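Local structure of U4/U6 snRNA-associated-splicing factor PRP24 (Saccharomyces cerevisiae, 4N0T) at residues K14-S19 / N75-S80. The protein binds U6 snRNA and acts as a recycling factor of the spliceosome, annealing U6 with U4 snRNA. Sequence-based numbering, arbitrary orientation.
Sequences KNLPKS and NEIIVS
Lys14 and Ile78 face each other as a hydrogen-bonded antiparallel pair where strand 10-16, the central strand of the first RNA recognition motif, meets strand 75-81. Their CA atoms are 5.1 Å apart, and two backbone bonds close the pair: Lys14 N to Ile78 O (2.8 Å), nearly straight, and Ile78 N to Lys14 O. Lys14 O also receives a CA-H...O contact from Ile77. Beyond this pair regular pairing gives way. Asn15 takes a positive phi of 78°, and asparagine side chains take over the bridging between the two segments.

The bridging is reciprocal, each asparagine giving its amide nitrogen to a main-chain carbonyl of the other segment. Asn15 holds CG anti to its backbone N (chi1 -155°), and its ND2 reaches Glu76 O at 2.9 Å; the acceptor lies in the amide plane of Asn15, while the donor stands above the plane of the Glu76 carbonyl. In return, Asn75 ND2 bonds to Asn15 O (2.9 Å), again from above the carbonyl plane. The two side chains cross at about a right angle, yet their amide planes are only 16° apart. A water accepts from Glu76 N and, weakly, from Asn15 ND2, so this amide meets the main chain of Glu76 directly and, more loosely, through solvent.

Leu16 and Ile77 are buried on the helix-covered side of the sheet, against Val25 and Tyr28 of helix 22-29, respectively. Lys14 and Ile78 share the other face, with the extended lysine chain leading away from strand 75-81. Pro17 extends the contact toward Asn75, its CA lying 3.5 Å from Asn75 ND2. Between the two buried residues, the methyls Leu16 CD2 and Ile77 CG2 touch at 3.9 Å.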
loop_
_atom_site.group_PDB
_atom_site.type_symbol
_atom_site.label_atom_id
_atom_site.label_comp_id
_atom_site.label_asym_id
_atom_site.label_seq_id
_atom_site.Cartn_x
_atom_site.Cartn_y
_atom_site.Cartn_z
ATOM N N LYS A 14 -29.623 -7.022 6.812
ATOM C CA LYS A 14 -30.021 -7.951 5.757
ATOM C C LYS A 14 -31.498 -7.774 5.414
ATOM O O LYS A 14 -32.302 -7.425 6.278
ATOM C CB LYS A 14 -29.751 -9.397 6.188
ATOM C CG LYS A 14 -30.179 -10.428 5.161
ATOM C CD LYS A 14 -29.777 -11.829 5.558
ATOM C CE LYS A 14 -30.118 -12.804 4.431
ATOM N NZ LYS A 14 -29.728 -14.199 4.785
ATOM N N ASN A 15 -31.810 -7.981 4.135
ATOM C CA ASN A 15 -33.192 -8.017 3.622
ATOM C C ASN A 15 -33.841 -6.648 3.446
ATOM O O ASN A 15 -35.066 -6.518 3.541
ATOM C CB ASN A 15 -34.103 -8.936 4.450
ATOM C CG ASN A 15 -35.284 -9.450 3.634
ATOM O OD1 ASN A 15 -35.130 -9.741 2.444
ATOM N ND2 ASN A 15 -36.462 -9.543 4.253
ATOM N N LEU A 16 -33.034 -5.627 3.181
ATOM C CA LEU A 16 -33.582 -4.335 2.787
ATOM C C LEU A 16 -34.253 -4.481 1.421
ATOM O O LEU A 16 -33.854 -5.336 0.616
ATOM C CB LEU A 16 -32.473 -3.284 2.702
ATOM C CG LEU A 16 -31.868 -2.872 4.044
ATOM C CD1 LEU A 16 -30.518 -2.181 3.848
ATOM C CD2 LEU A 16 -32.813 -1.965 4.801
ATOM N N PRO A 17 -35.257 -3.640 1.148
ATOM C CA PRO A 17 -35.949 -3.702 -0.147
ATOM C C PRO A 17 -34.988 -3.458 -1.308
ATOM O O PRO A 17 -33.991 -2.751 -1.123
ATOM C CB PRO A 17 -36.950 -2.543 -0.062
ATOM C CG PRO A 17 -37.190 -2.354 1.410
ATOM C CD PRO A 17 -35.862 -2.649 2.057
ATOM N N LYS A 18 -35.286 -4.031 -2.473
ATOM C CA LYS A 18 -34.522 -3.774 -3.699
ATOM C C LYS A 18 -34.309 -2.280 -3.957
ATOM O O LYS A 18 -33.251 -1.856 -4.435
ATOM C CB LYS A 18 -35.263 -4.373 -4.896
ATOM C CG LYS A 18 -34.559 -5.530 -5.574
ATOM C CD LYS A 18 -34.657 -5.403 -7.091
ATOM C CE LYS A 18 -33.634 -4.411 -7.630
ATOM N NZ LYS A 18 -32.255 -4.981 -7.585
ATOM N N SER A 19 -35.324 -1.491 -3.626
ATOM C CA SER A 19 -35.334 -0.061 -3.923
ATOM C C SER A 19 -34.497 0.766 -2.958
ATOM O O SER A 19 -34.322 1.973 -3.158
ATOM C CB SER A 19 -36.773 0.469 -3.927
ATOM O OG SER A 19 -37.306 0.545 -2.613
ATOM N N ASN A 75 -40.541 -5.503 3.835
ATOM C CA ASN A 75 -39.422 -6.395 4.139
ATOM C C ASN A 75 -39.083 -6.409 5.620
ATOM O O ASN A 75 -38.907 -5.350 6.225
ATOM C CB ASN A 75 -38.172 -5.978 3.353
ATOM C CG ASN A 75 -38.203 -6.447 1.922
ATOM O OD1 ASN A 75 -39.276 -6.582 1.327
ATOM N ND2 ASN A 75 -37.026 -6.713 1.358
ATOM N N GLU A 76 -39.015 -7.604 6.205
ATOM C CA GLU A 76 -38.568 -7.753 7.585
ATOM C C GLU A 76 -37.039 -7.796 7.570
ATOM O O GLU A 76 -36.459 -8.732 7.019
ATOM C CB GLU A 76 -39.098 -9.058 8.186
ATOM C CG GLU A 76 -38.759 -9.245 9.663
ATOM C CD GLU A 76 -39.504 -10.411 10.301
ATOM O OE1 GLU A 76 -38.919 -11.072 11.190
ATOM O OE2 GLU A 76 -40.678 -10.659 9.923
ATOM N N ILE A 77 -36.403 -6.787 8.163
ATOM C CA ILE A 77 -34.933 -6.697 8.151
ATOM C C ILE A 77 -34.317 -7.420 9.338
ATOM O O ILE A 77 -34.995 -7.696 10.337
ATOM C CB ILE A 77 -34.431 -5.223 8.124
ATOM C CG1 ILE A 77 -34.858 -4.477 9.393
ATOM C CG2 ILE A 77 -34.934 -4.511 6.869
ATOM C CD1 ILE A 77 -34.247 -3.088 9.531
ATOM N N ILE A 78 -33.023 -7.741 9.230
ATOM C CA ILE A 78 -32.285 -8.319 10.332
ATOM C C ILE A 78 -31.080 -7.413 10.497
ATOM O O ILE A 78 -30.420 -7.077 9.511
ATOM C CB ILE A 78 -31.835 -9.770 10.032
ATOM C CG1 ILE A 78 -33.073 -10.645 9.753
ATOM C CG2 ILE A 78 -31.053 -10.352 11.205
ATOM C CD1 ILE A 78 -32.760 -12.050 9.267
ATOM N N VAL A 79 -30.839 -6.975 11.723
ATOM C CA VAL A 79 -29.707 -6.106 12.003
ATOM C C VAL A 79 -28.842 -6.784 13.058
ATOM O O VAL A 79 -29.342 -7.221 14.105
ATOM C CB VAL A 79 -30.163 -4.699 12.483
ATOM C CG1 VAL A 79 -28.945 -3.782 12.686
ATOM C CG2 VAL A 79 -31.161 -4.058 11.496
ATOM N N SER A 80 -27.535 -6.868 12.803
ATOM C CA SER A 80 -26.652 -7.596 13.700
ATOM C C SER A 80 -25.283 -6.939 13.745
ATOM O O SER A 80 -24.937 -6.184 12.841
ATOM C CB SER A 80 -26.497 -9.039 13.232
ATOM O OG SER A 80 -26.027 -9.076 11.894
HETATM O O HOH W 1 -39.567 -10.038 4.823
#